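PDB 4TRT: DNA polymerase III subunit beta from Deinococcus radiodurans, which probably encircles DNA as a ring-shaped head-to-tail homodimer and tethers DNA polymerases and other proteins to it, making synthesis processive. Local coordinates for residues E132-A144 and V167-P181. Numbering follows the deposited sequence.
Sequences ELSRAFSSVRYAA and VVASDGYRVAIRDFP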
loop_
_atom_site.group_PDB
_atom_site.type_symbol
_atom_site.label_atom_id
_atom_site.label_comp_id
_atom_site.label_asym_id
_atom_site.label_seq_id
_atom_site.Cartn_x
_atom_site.Cartn_y
_atom_site.Cartn_z
ATOM N N GLU A 132 -7.419 3.928 26.724
ATOM C CA GLU A 132 -6.324 3.471 27.570
ATOM C C GLU A 132 -6.098 1.988 27.319
ATOM O O GLU A 132 -4.965 1.541 27.140
ATOM C CB GLU A 132 -6.636 3.701 29.051
ATOM C CG GLU A 132 -6.685 5.164 29.486
ATOM C CD GLU A 132 -5.316 5.788 29.692
ATOM O OE1 GLU A 132 -4.285 5.100 29.497
ATOM O OE2 GLU A 132 -5.275 6.983 30.044
ATOM N N LEU A 133 -7.185 1.227 27.296
ATOM C CA LEU A 133 -7.095 -0.218 27.093
ATOM C C LEU A 133 -6.510 -0.558 25.721
ATOM O O LEU A 133 -5.675 -1.442 25.608
ATOM C CB LEU A 133 -8.470 -0.859 27.264
ATOM C CG LEU A 133 -8.511 -2.375 27.079
ATOM C CD1 LEU A 133 -7.656 -3.044 28.150
ATOM C CD2 LEU A 133 -9.953 -2.867 27.175
ATOM N N SER A 134 -6.951 0.145 24.685
ATOM C CA SER A 134 -6.451 -0.068 23.334
ATOM C C SER A 134 -4.955 0.207 23.196
ATOM O O SER A 134 -4.229 -0.579 22.598
ATOM C CB SER A 134 -7.213 0.813 22.346
ATOM O OG SER A 134 -6.797 0.529 21.017
ATOM N N ARG A 135 -4.494 1.328 23.738
ATOM C CA ARG A 135 -3.062 1.654 23.662
ATOM C C ARG A 135 -2.236 0.652 24.499
ATOM O O ARG A 135 -1.162 0.258 24.079
ATOM C CB ARG A 135 -2.797 3.139 23.995
ATOM C CG ARG A 135 -2.779 4.047 22.755
ATOM C CD ARG A 135 -2.676 5.536 23.049
ATOM N NE ARG A 135 -4.002 6.160 23.132
ATOM C CZ ARG A 135 -4.720 6.351 24.243
ATOM N NH1 ARG A 135 -4.264 5.983 25.431
ATOM N NH2 ARG A 135 -5.918 6.930 24.161
ATOM N N ALA A 136 -2.768 0.175 25.626
ATOM C CA ALA A 136 -2.105 -0.876 26.400
ATOM C C ALA A 136 -2.005 -2.169 25.592
ATOM O O ALA A 136 -0.925 -2.745 25.472
ATOM C CB ALA A 136 -2.800 -1.118 27.732
ATOM N N PHE A 137 -3.119 -2.610 25.016
ATOM C CA PHE A 137 -3.119 -3.768 24.107
ATOM C C PHE A 137 -2.083 -3.647 23.000
ATOM O O PHE A 137 -1.323 -4.585 22.747
ATOM C CB PHE A 137 -4.487 -3.967 23.438
ATOM C CG PHE A 137 -5.516 -4.666 24.289
ATOM C CD1 PHE A 137 -5.165 -5.574 25.284
ATOM C CD2 PHE A 137 -6.868 -4.460 24.030
ATOM C CE1 PHE A 137 -6.146 -6.217 26.028
ATOM C CE2 PHE A 137 -7.842 -5.105 24.763
ATOM C CZ PHE A 137 -7.484 -5.973 25.769
ATOM N N SER A 138 -2.052 -2.492 22.344
ATOM C CA SER A 138 -1.153 -2.262 21.206
ATOM C C SER A 138 0.318 -2.266 21.622
ATOM O O SER A 138 1.182 -2.567 20.811
ATOM C CB SER A 138 -1.455 -0.921 20.537
ATOM O OG SER A 138 -2.691 -0.965 19.871
ATOM N N SER A 139 0.584 -1.914 22.879
ATOM C CA SER A 139 1.939 -1.871 23.410
ATOM C C SER A 139 2.497 -3.256 23.722
ATOM O O SER A 139 3.722 -3.418 23.710
ATOM C CB SER A 139 1.992 -1.019 24.678
ATOM O OG SER A 139 1.638 0.312 24.354
ATOM N N VAL A 140 1.633 -4.236 24.033
ATOM C CA VAL A 140 2.115 -5.574 24.464
ATOM C C VAL A 140 1.837 -6.722 23.511
ATOM O O VAL A 140 2.463 -7.763 23.630
ATOM C CB VAL A 140 1.607 -5.942 25.867
ATOM C CG1 VAL A 140 1.909 -4.791 26.829
ATOM C CG2 VAL A 140 0.119 -6.329 25.830
ATOM N N ARG A 141 0.962 -6.504 22.530
ATOM C CA ARG A 141 0.438 -7.561 21.653
ATOM C C ARG A 141 1.519 -8.360 20.915
ATOM O O ARG A 141 1.404 -9.574 20.766
ATOM C CB ARG A 141 -0.536 -6.912 20.637
ATOM C CG ARG A 141 -0.693 -7.604 19.291
ATOM C CD ARG A 141 -1.561 -8.811 19.490
ATOM N NE ARG A 141 -1.815 -9.609 18.290
ATOM C CZ ARG A 141 -1.189 -10.740 17.986
ATOM N NH1 ARG A 141 -0.183 -11.202 18.728
ATOM N NH2 ARG A 141 -1.572 -11.406 16.909
ATOM N N TYR A 142 2.558 -7.683 20.432
ATOM C CA TYR A 142 3.654 -8.349 19.717
ATOM C C TYR A 142 4.296 -9.529 20.480
ATOM O O TYR A 142 4.866 -10.426 19.870
ATOM C CB TYR A 142 4.751 -7.330 19.370
ATOM C CG TYR A 142 5.543 -6.858 20.582
ATOM C CD1 TYR A 142 6.623 -7.588 21.052
ATOM C CD2 TYR A 142 5.201 -5.688 21.265
ATOM C CE1 TYR A 142 7.342 -7.182 22.156
ATOM C CE2 TYR A 142 5.912 -5.273 22.384
ATOM C CZ TYR A 142 6.987 -6.022 22.818
ATOM O OH TYR A 142 7.739 -5.637 23.894
ATOM N N ALA A 143 4.241 -9.518 21.811
ATOM C CA ALA A 143 4.943 -10.530 22.612
ATOM C C ALA A 143 4.223 -11.876 22.682
ATOM O O ALA A 143 4.831 -12.885 23.065
ATOM C CB ALA A 143 5.195 -10.007 24.030
ATOM N N ALA A 144 2.930 -11.887 22.366
ATOM C CA ALA A 144 2.142 -13.123 22.380
ATOM C C ALA A 144 2.473 -13.929 21.129
ATOM O O ALA A 144 2.674 -13.358 20.063
ATOM C CB ALA A 144 0.651 -12.820 22.428
ATOM N N VAL A 167 -1.866 -5.061 31.369
ATOM C CA VAL A 167 -1.870 -6.132 30.369
ATOM C C VAL A 167 -0.464 -6.661 30.194
ATOM O O VAL A 167 0.500 -5.906 30.279
ATOM C CB VAL A 167 -2.433 -5.715 28.992
ATOM C CG1 VAL A 167 -3.952 -5.584 29.058
ATOM C CG2 VAL A 167 -1.754 -4.447 28.489
ATOM N N VAL A 168 -0.368 -7.967 29.958
ATOM C CA VAL A 168 0.913 -8.651 29.855
ATOM C C VAL A 168 0.852 -9.682 28.731
ATOM O O VAL A 168 -0.131 -10.429 28.610
ATOM C CB VAL A 168 1.274 -9.380 31.172
ATOM C CG1 VAL A 168 2.715 -9.900 31.148
ATOM C CG2 VAL A 168 1.058 -8.481 32.380
ATOM N N ALA A 169 1.908 -9.722 27.917
ATOM C CA ALA A 169 2.092 -10.783 26.943
ATOM C C ALA A 169 3.512 -11.325 27.032
ATOM O O ALA A 169 4.440 -10.615 27.459
ATOM C CB ALA A 169 1.810 -10.242 25.557
ATOM N N SER A 170 3.679 -12.586 26.625
ATOM C CA SER A 170 4.952 -13.249 26.711
ATOM C C SER A 170 4.979 -14.527 25.881
ATOM O O SER A 170 3.942 -15.110 25.573
ATOM C CB SER A 170 5.264 -13.588 28.179
ATOM O OG SER A 170 6.521 -14.214 28.307
ATOM N N ASP A 171 6.187 -14.941 25.522
ATOM C CA ASP A 171 6.432 -16.284 24.973
ATOM C C ASP A 171 7.228 -17.151 25.957
ATOM O O ASP A 171 7.800 -18.145 25.560
ATOM C CB ASP A 171 7.190 -16.178 23.648
ATOM C CG ASP A 171 8.547 -15.463 23.780
ATOM O OD1 ASP A 171 9.114 -15.353 24.891
ATOM O OD2 ASP A 171 9.042 -14.986 22.750
ATOM N N GLY A 172 7.257 -16.767 27.233
ATOM C CA GLY A 172 8.037 -17.475 28.263
ATOM C C GLY A 172 9.445 -16.919 28.457
ATOM O O GLY A 172 10.128 -17.248 29.438
ATOM N N TYR A 173 9.884 -16.078 27.521
ATOM C CA TYR A 173 11.237 -15.517 27.537
ATOM C C TYR A 173 11.169 -13.991 27.478
ATOM O O TYR A 173 11.531 -13.319 28.460
ATOM C CB TYR A 173 12.059 -16.071 26.369
ATOM C CG TYR A 173 12.169 -17.576 26.367
ATOM C CD1 TYR A 173 11.184 -18.368 25.771
ATOM C CD2 TYR A 173 13.257 -18.213 26.953
ATOM C CE1 TYR A 173 11.281 -19.754 25.764
ATOM C CE2 TYR A 173 13.359 -19.599 26.956
ATOM C CZ TYR A 173 12.370 -20.361 26.364
ATOM O OH TYR A 173 12.482 -21.733 26.358
ATOM N N ARG A 174 10.702 -13.440 26.354
ATOM C CA ARG A 174 10.405 -11.999 26.327
ATOM C C ARG A 174 9.037 -11.719 26.934
ATOM O O ARG A 174 8.151 -12.557 26.906
ATOM C CB ARG A 174 10.510 -11.395 24.933
ATOM C CG ARG A 174 9.512 -11.911 23.919
ATOM C CD ARG A 174 9.751 -11.188 22.615
ATOM N NE ARG A 174 8.914 -11.641 21.515
ATOM C CZ ARG A 174 8.766 -10.970 20.370
ATOM N NH1 ARG A 174 9.381 -9.810 20.177
ATOM N NH2 ARG A 174 7.985 -11.448 19.414
ATOM N N VAL A 175 8.882 -10.504 27.455
ATOM C CA VAL A 175 7.678 -10.083 28.138
ATOM C C VAL A 175 7.409 -8.634 27.748
ATOM O O VAL A 175 8.347 -7.832 27.607
ATOM C CB VAL A 175 7.849 -10.133 29.681
ATOM C CG1 VAL A 175 6.489 -9.969 30.345
ATOM C CG2 VAL A 175 8.523 -11.431 30.131
ATOM N N ALA A 176 6.135 -8.301 27.585
ATOM C CA ALA A 176 5.707 -6.916 27.390
ATOM C C ALA A 176 4.592 -6.652 28.388
ATOM O O ALA A 176 3.679 -7.470 28.527
ATOM C CB ALA A 176 5.215 -6.704 25.972
ATOM N N ILE A 177 4.692 -5.511 29.066
ATOM C CA ILE A 177 3.772 -5.097 30.126
ATOM C C ILE A 177 3.389 -3.647 29.908
ATOM O O ILE A 177 4.236 -2.817 29.570
ATOM C CB ILE A 177 4.464 -5.196 31.506
ATOM C CG1 ILE A 177 4.865 -6.642 31.815
ATOM C CG2 ILE A 177 3.596 -4.610 32.635
ATOM C CD1 ILE A 177 5.834 -6.744 32.967
ATOM N N ARG A 178 2.102 -3.332 30.065
ATOM C CA ARG A 178 1.690 -1.949 30.199
ATOM C C ARG A 178 0.635 -1.802 31.292
ATOM O O ARG A 178 -0.380 -2.500 31.271
ATOM C CB ARG A 178 1.169 -1.387 28.882
ATOM C CG ARG A 178 0.947 0.125 28.958
ATOM C CD ARG A 178 1.386 0.851 27.703
ATOM N NE ARG A 178 1.462 2.292 27.929
ATOM C CZ ARG A 178 1.861 3.178 27.024
ATOM N NH1 ARG A 178 2.247 2.788 25.817
ATOM N NH2 ARG A 178 1.895 4.466 27.340
ATOM N N ASP A 179 0.915 -0.919 32.244
ATOM C CA ASP A 179 -0.011 -0.523 33.314
ATOM C C ASP A 179 -0.806 0.664 32.826
ATOM O O ASP A 179 -0.263 1.526 32.133
ATOM C CB ASP A 179 0.760 -0.113 34.582
ATOM C CG ASP A 179 1.378 -1.297 35.302
ATOM O OD1 ASP A 179 0.677 -2.312 35.504
ATOM O OD2 ASP A 179 2.572 -1.243 35.652
ATOM N N PHE A 180 -2.088 0.712 33.184
ATOM C CA PHE A 180 -2.953 1.815 32.792
ATOM C C PHE A 180 -4.067 2.065 33.834
ATOM O O PHE A 180 -4.405 1.164 34.596
ATOM C CB PHE A 180 -3.529 1.536 31.395
ATOM C CG PHE A 180 -4.367 0.286 31.308
ATOM C CD1 PHE A 180 -3.777 -0.957 31.165
ATOM C CD2 PHE A 180 -5.757 0.361 31.347
ATOM C CE1 PHE A 180 -4.548 -2.110 31.082
ATOM C CE2 PHE A 180 -6.539 -0.789 31.262
ATOM C CZ PHE A 180 -5.933 -2.025 31.126
ATOM N N PRO A 181 -4.627 3.295 33.883
ATOM C CA PRO A 181 -5.719 3.592 34.829
ATOM C C PRO A 181 -6.958 2.713 34.636
ATOM O O PRO A 181 -7.355 2.427 33.504
ATOM C CB PRO A 181 -6.068 5.058 34.530
ATOM C CG PRO A 181 -4.877 5.617 33.830
ATOM C CD PRO A 181 -4.248 4.479 33.090
HETATM O O HOH W 1 9.989 -7.726 24.807
HETATM O O HOH W 2 6.979 -13.920 21.262
#
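Val140 sits over the hairpin formed by strands 167-170 and 175-181: its CB meets Ala176 CB at 3.7 Å, CG1 reaches down to the backbone between Ile177 and Arg178, and CG2 touches Val167 CG2. Further along, Ala143 CB rests on the methyls of Ala169 and Ala176. Toward the start of the helix, Ala136 CB packs against both Val167 CG2 and Phe180 CD1, while Leu133 reaches the far end of the Phe180 ring, CD1 to CZ 3.6 Å. Helix 132-140 lies nearly along the strands, 17° from 167-170 and close to antiparallel to 175-181, packed on one face of the antiparallel sheet in the central of the clamp's three domains, beside helix 193-202, which Phe137 touches. Among the polar contacts, Arg178 NH1 donates to Ser139 OG at 2.9 Å, and that hydroxyl in turn donates a hydrogen bond to Arg135 O. Arg178 CG stands anti to the backbone N (chi1 -171°), carrying the chain past Ala136 to Ser139; NE bonds Gly351 O. A leucine here would probably leave Ser139 OG and Gly351 O without their guanidinium donors. Tyr142 lays its CD1 edge 3.6 Å from Arg174 NH1, which is salt-bridged to Asp322; the Tyr142 hydroxyl is hydrogen-bonded to that of Tyr353. One water joins Ala143 O, Asp171 OD2 and Arg174 NE.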